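Local atomic coordinates of GlcNAc Inducible Gene 2, GIG2 (Candida albicans, PDB entry 6AKZ), a protein that binds iron through a cupin-type core and is probably an oxygenase of the DUF1479 family, its gene being inducible by N-acetylglucosamine. Residues 50-63 / 329-341. Residues are numbered along the deposited sequence; the frame is centred on the assembly and turned at random.
Sequences FTEIAKIGPSYVPK and PHLHQGIISIPDV
Ile336 of 329-341 packs against Ile53 and the turn after the helix, burying more surface (98 Å²) than any other residue here. Its two branches part: CG2 meets Ile53 CG2 at 3.7 Å, the two side chains crossing at about a right angle, while CG1, set between the backbone N and the carbonyl carbon (chi1 52°), carries CD1 to the turn. There CD1 lies 3.3 Å from Gly57 O and touches Tyr60 CB and Val61 CG2. Gly57 has positive phi, a backbone shape that suits glycine where a helix ends. Pro58 CB packs 3.3 Å from Ser337 O, a buried carbonyl with no partner in the model. Further along, two compact residues fit together as Val61 CB rests 3.6 Å from Pro339 CD. Near the other end the Phe50 ring meets Leu331 CD2 at its edge, in plane, and CD2 of the ring comes 3.4 Å from His330 O. Gly334, with no side chain, lets the helix draw close: the CA atoms of Phe50 and Gly334 are 4.6 Å apart.

Polar contacts are few. Gln333, CG anti to its backbone N and extended beyond, reaches across the helix flank, crossing Thr51 obliquely, and NE2 comes within 2.9 Å of Thr51 OG1; the hydroxyl is hydrogen-bonded to Asn47 O, within its own helix. The long, flexible Lys63 chain carries its ammonium to a water that accepts from NZ and donates to Asp340 O.

This is packing on the outside of the probable cupin-type core: the Ile338 side chain is about 12 Å from the iron, and no residue here is a ligand. The C-terminal end of helix 32-56 and the following 3-10 turn lie over edge strand 336-337, which pairs with strand 272-274. Phe50 and Leu331 also pack on helix 278-287, and Val61 touches Val274 of strand 272-274 and Cys87 of strand 87-91.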
loop_
_atom_site.group_PDB
_atom_site.type_symbol
_atom_site.label_atom_id
_atom_site.label_comp_id
_atom_site.label_asym_id
_atom_site.label_seq_id
_atom_site.Cartn_x
_atom_site.Cartn_y
_atom_site.Cartn_z
ATOM N N PHE A 50 5.105 6.878 20.839
ATOM C CA PHE A 50 6.227 6.986 19.860
ATOM C C PHE A 50 7.553 7.012 20.614
ATOM O O PHE A 50 8.547 6.517 20.094
ATOM C CB PHE A 50 6.167 8.125 18.845
ATOM C CG PHE A 50 5.025 8.050 17.855
ATOM C CD1 PHE A 50 4.042 7.038 17.892
ATOM C CD2 PHE A 50 4.952 9.013 16.862
ATOM C CE1 PHE A 50 2.992 7.027 16.984
ATOM C CE2 PHE A 50 3.935 8.962 15.915
ATOM C CZ PHE A 50 2.935 7.976 16.007
ATOM N N THR A 51 7.536 7.521 21.853
ATOM C CA THR A 51 8.649 7.352 22.735
ATOM C C THR A 51 8.943 5.885 22.955
ATOM O O THR A 51 10.138 5.503 22.900
ATOM C CB THR A 51 8.423 8.122 24.044
ATOM O OG1 THR A 51 8.402 9.518 23.779
ATOM C CG2 THR A 51 9.517 7.826 25.092
ATOM N N GLU A 52 7.934 5.076 23.307
ATOM C CA GLU A 52 8.149 3.659 23.548
ATOM C C GLU A 52 8.743 3.003 22.288
ATOM O O GLU A 52 9.672 2.282 22.357
ATOM C CB GLU A 52 6.873 2.983 24.035
ATOM C CG GLU A 52 6.996 1.499 24.173
ATOM C CD GLU A 52 5.743 0.754 24.647
ATOM O OE1 GLU A 52 5.350 1.037 25.798
ATOM O OE2 GLU A 52 5.251 -0.249 23.988
ATOM N N ILE A 53 8.255 3.381 21.114
ATOM C CA ILE A 53 8.733 2.773 19.886
ATOM C C ILE A 53 10.208 3.047 19.728
ATOM O O ILE A 53 11.001 2.165 19.450
ATOM C CB ILE A 53 7.986 3.265 18.638
ATOM C CG1 ILE A 53 6.570 2.762 18.689
ATOM C CG2 ILE A 53 8.765 2.827 17.378
ATOM C CD1 ILE A 53 5.686 3.296 17.555
ATOM N N ALA A 54 10.544 4.326 19.844
ATOM C CA ALA A 54 11.943 4.798 19.701
ATOM C C ALA A 54 12.889 4.040 20.675
ATOM O O ALA A 54 14.036 3.704 20.332
ATOM C CB ALA A 54 12.001 6.275 19.959
ATOM N N LYS A 55 12.430 3.797 21.876
ATOM C CA LYS A 55 13.250 3.141 22.878
ATOM C C LYS A 55 13.317 1.617 22.725
ATOM O O LYS A 55 14.139 0.971 23.389
ATOM C CB LYS A 55 12.827 3.489 24.320
ATOM C CG LYS A 55 13.023 4.959 24.685
ATOM C CD LYS A 55 12.567 5.353 26.063
ATOM C CE LYS A 55 12.885 6.830 26.278
ATOM N NZ LYS A 55 14.350 7.029 26.366
ATOM N N ILE A 56 12.432 1.029 21.957
ATOM C CA ILE A 56 12.413 -0.431 21.757
ATOM C C ILE A 56 13.223 -0.730 20.513
ATOM O O ILE A 56 14.114 -1.638 20.551
ATOM C CB ILE A 56 10.992 -1.020 21.731
ATOM C CG1 ILE A 56 10.300 -0.917 23.132
ATOM C CG2 ILE A 56 10.969 -2.483 21.358
ATOM C CD1 ILE A 56 8.841 -1.238 23.040
ATOM N N GLY A 57 12.949 0.018 19.433
ATOM C CA GLY A 57 13.636 -0.174 18.172
ATOM C C GLY A 57 12.958 -1.235 17.288
ATOM O O GLY A 57 11.768 -1.507 17.445
ATOM N N PRO A 58 13.714 -1.841 16.319
ATOM C CA PRO A 58 13.167 -2.717 15.334
ATOM C C PRO A 58 12.365 -3.925 15.810
ATOM O O PRO A 58 11.435 -4.342 15.099
ATOM C CB PRO A 58 14.421 -3.160 14.549
ATOM C CG PRO A 58 15.315 -1.999 14.588
ATOM C CD PRO A 58 15.146 -1.579 16.048
ATOM N N SER A 59 12.627 -4.460 17.018
ATOM C CA SER A 59 11.848 -5.593 17.484
ATOM C C SER A 59 10.365 -5.224 17.731
ATOM O O SER A 59 9.533 -6.141 18.000
ATOM C CB SER A 59 12.474 -6.173 18.702
ATOM O OG SER A 59 12.356 -5.257 19.763
ATOM N N TYR A 60 10.046 -3.918 17.757
ATOM C CA TYR A 60 8.670 -3.449 17.840
ATOM C C TYR A 60 7.825 -3.938 16.644
ATOM O O TYR A 60 6.609 -4.116 16.775
ATOM C CB TYR A 60 8.633 -1.950 18.021
ATOM C CG TYR A 60 7.299 -1.359 18.409
ATOM C CD1 TYR A 60 6.339 -1.070 17.458
ATOM C CD2 TYR A 60 6.988 -1.161 19.722
ATOM C CE1 TYR A 60 5.125 -0.532 17.816
ATOM C CE2 TYR A 60 5.804 -0.611 20.123
ATOM C CZ TYR A 60 4.863 -0.337 19.209
ATOM O OH TYR A 60 3.705 0.197 19.640
ATOM N N VAL A 61 8.429 -4.196 15.481
ATOM C CA VAL A 61 7.660 -4.589 14.346
ATOM C C VAL A 61 7.193 -6.010 14.532
ATOM O O VAL A 61 7.990 -6.898 14.801
ATOM C CB VAL A 61 8.545 -4.553 13.034
ATOM C CG1 VAL A 61 7.850 -5.161 11.856
ATOM C CG2 VAL A 61 8.947 -3.102 12.810
ATOM N N PRO A 62 5.896 -6.248 14.381
ATOM C CA PRO A 62 5.406 -7.622 14.463
ATOM C C PRO A 62 6.136 -8.599 13.501
ATOM O O PRO A 62 6.396 -8.298 12.322
ATOM C CB PRO A 62 3.955 -7.480 14.093
ATOM C CG PRO A 62 3.601 -6.064 14.416
ATOM C CD PRO A 62 4.830 -5.284 14.073
ATOM N N LYS A 63 6.469 -9.747 14.023
ATOM C CA LYS A 63 7.156 -10.732 13.275
ATOM C C LYS A 63 6.643 -12.109 13.678
ATOM O O LYS A 63 6.355 -12.345 14.806
ATOM C CB LYS A 63 8.647 -10.614 13.607
ATOM C CG LYS A 63 9.566 -11.442 12.772
ATOM C CD LYS A 63 11.035 -11.088 12.931
ATOM C CE LYS A 63 11.740 -11.835 14.031
ATOM N NZ LYS A 63 13.088 -11.242 14.181
ATOM N N PRO A 329 6.243 16.896 12.185
ATOM C CA PRO A 329 7.399 16.569 13.078
ATOM C C PRO A 329 7.151 15.597 14.233
ATOM O O PRO A 329 8.100 14.933 14.655
ATOM C CB PRO A 329 7.804 17.933 13.657
ATOM C CG PRO A 329 6.493 18.686 13.668
ATOM C CD PRO A 329 5.790 18.275 12.394
ATOM N N HIS A 330 5.921 15.463 14.705
ATOM C CA HIS A 330 5.606 14.565 15.765
ATOM C C HIS A 330 5.719 13.113 15.314
ATOM O O HIS A 330 5.764 12.251 16.146
ATOM C CB HIS A 330 4.183 14.768 16.291
ATOM C CG HIS A 330 3.936 16.128 16.877
ATOM N ND1 HIS A 330 3.656 17.232 16.102
ATOM C CD2 HIS A 330 3.877 16.548 18.163
ATOM C CE1 HIS A 330 3.460 18.280 16.875
ATOM N NE2 HIS A 330 3.594 17.902 18.128
ATOM N N LEU A 331 5.714 12.866 14.015
ATOM C CA LEU A 331 5.890 11.503 13.522
ATOM C C LEU A 331 7.317 10.990 13.646
ATOM O O LEU A 331 7.523 9.787 13.724
ATOM C CB LEU A 331 5.406 11.380 12.057
ATOM C CG LEU A 331 3.947 11.714 11.778
ATOM C CD1 LEU A 331 3.734 11.538 10.280
ATOM C CD2 LEU A 331 2.926 10.918 12.608
ATOM N N HIS A 332 8.307 11.878 13.630
ATOM C CA HIS A 332 9.643 11.447 13.416
ATOM C C HIS A 332 10.203 10.553 14.519
ATOM O O HIS A 332 10.922 9.633 14.229
ATOM C CB HIS A 332 10.512 12.616 13.069
ATOM C CG HIS A 332 10.106 13.242 11.754
ATOM N ND1 HIS A 332 10.967 13.972 10.958
ATOM C CD2 HIS A 332 8.919 13.220 11.087
ATOM C CE1 HIS A 332 10.327 14.386 9.879
ATOM N NE2 HIS A 332 9.084 13.934 9.928
ATOM N N GLN A 333 9.742 10.734 15.740
ATOM C CA GLN A 333 10.231 9.992 16.869
ATOM C C GLN A 333 9.911 8.488 16.741
ATOM O O GLN A 333 10.590 7.640 17.292
ATOM C CB GLN A 333 9.501 10.505 18.095
ATOM C CG GLN A 333 9.946 9.829 19.362
ATOM C CD GLN A 333 9.380 10.467 20.618
ATOM O OE1 GLN A 333 8.250 10.979 20.659
ATOM N NE2 GLN A 333 10.164 10.408 21.650
ATOM N N GLY A 334 8.851 8.219 16.008
ATOM C CA GLY A 334 8.350 6.892 15.836
ATOM C C GLY A 334 8.939 6.006 14.764
ATOM O O GLY A 334 8.500 4.837 14.627
ATOM N N ILE A 335 9.828 6.558 13.927
ATOM C CA ILE A 335 10.371 5.870 12.801
ATOM C C ILE A 335 11.500 4.934 13.230
ATOM O O ILE A 335 12.421 5.313 13.971
ATOM C CB ILE A 335 10.867 6.840 11.728
ATOM C CG1 ILE A 335 9.752 7.819 11.293
ATOM C CG2 ILE A 335 11.313 6.103 10.511
ATOM C CD1 ILE A 335 10.311 9.045 10.609
ATOM N N ILE A 336 11.354 3.686 12.821
ATOM C CA ILE A 336 12.336 2.657 13.055
ATOM C C ILE A 336 12.618 1.853 11.830
ATOM O O ILE A 336 11.769 1.702 10.912
ATOM C CB ILE A 336 11.889 1.704 14.199
ATOM C CG1 ILE A 336 10.495 1.149 13.971
ATOM C CG2 ILE A 336 11.951 2.454 15.504
ATOM C CD1 ILE A 336 10.230 -0.030 14.872
ATOM N N SER A 337 13.813 1.267 11.804
ATOM C CA SER A 337 14.091 0.239 10.783
ATOM C C SER A 337 13.290 -0.971 11.059
ATOM O O SER A 337 13.005 -1.270 12.232
ATOM C CB SER A 337 15.562 -0.180 10.791
ATOM O OG SER A 337 16.323 0.919 10.388
ATOM N N ILE A 338 13.021 -1.736 10.000
ATOM C CA ILE A 338 12.500 -3.106 10.239
ATOM C C ILE A 338 13.570 -4.006 10.851
ATOM O O ILE A 338 14.755 -3.663 10.824
ATOM C CB ILE A 338 11.919 -3.727 8.960
ATOM C CG1 ILE A 338 13.010 -3.818 7.882
ATOM C CG2 ILE A 338 10.643 -2.967 8.585
ATOM C CD1 ILE A 338 12.556 -4.656 6.736
ATOM N N PRO A 339 13.159 -5.138 11.462
ATOM C CA PRO A 339 14.108 -6.176 11.958
ATOM C C PRO A 339 14.979 -6.702 10.842
ATOM O O PRO A 339 14.740 -6.445 9.641
ATOM C CB PRO A 339 13.207 -7.243 12.651
ATOM C CG PRO A 339 11.804 -6.758 12.503
ATOM C CD PRO A 339 11.763 -5.475 11.778
ATOM N N ASP A 340 16.074 -7.336 11.248
ATOM C CA ASP A 340 16.982 -8.019 10.301
ATOM C C ASP A 340 16.139 -8.838 9.307
ATOM O O ASP A 340 15.187 -9.470 9.698
ATOM C CB ASP A 340 17.959 -8.943 11.053
ATOM C CG ASP A 340 18.971 -8.159 11.895
ATOM O OD1 ASP A 340 19.150 -6.892 11.739
ATOM O OD2 ASP A 340 19.595 -8.845 12.755
ATOM N N VAL A 341 16.431 -8.701 8.039
ATOM C CA VAL A 341 15.705 -9.402 6.979
ATOM C C VAL A 341 16.528 -10.614 6.557
ATOM O O VAL A 341 17.733 -10.466 6.268
ATOM C CB VAL A 341 15.556 -8.455 5.764
ATOM C CG1 VAL A 341 14.983 -9.151 4.564
ATOM C CG2 VAL A 341 14.694 -7.285 6.163
HETATM O O HOH W 1 14.751 -11.069 12.149
#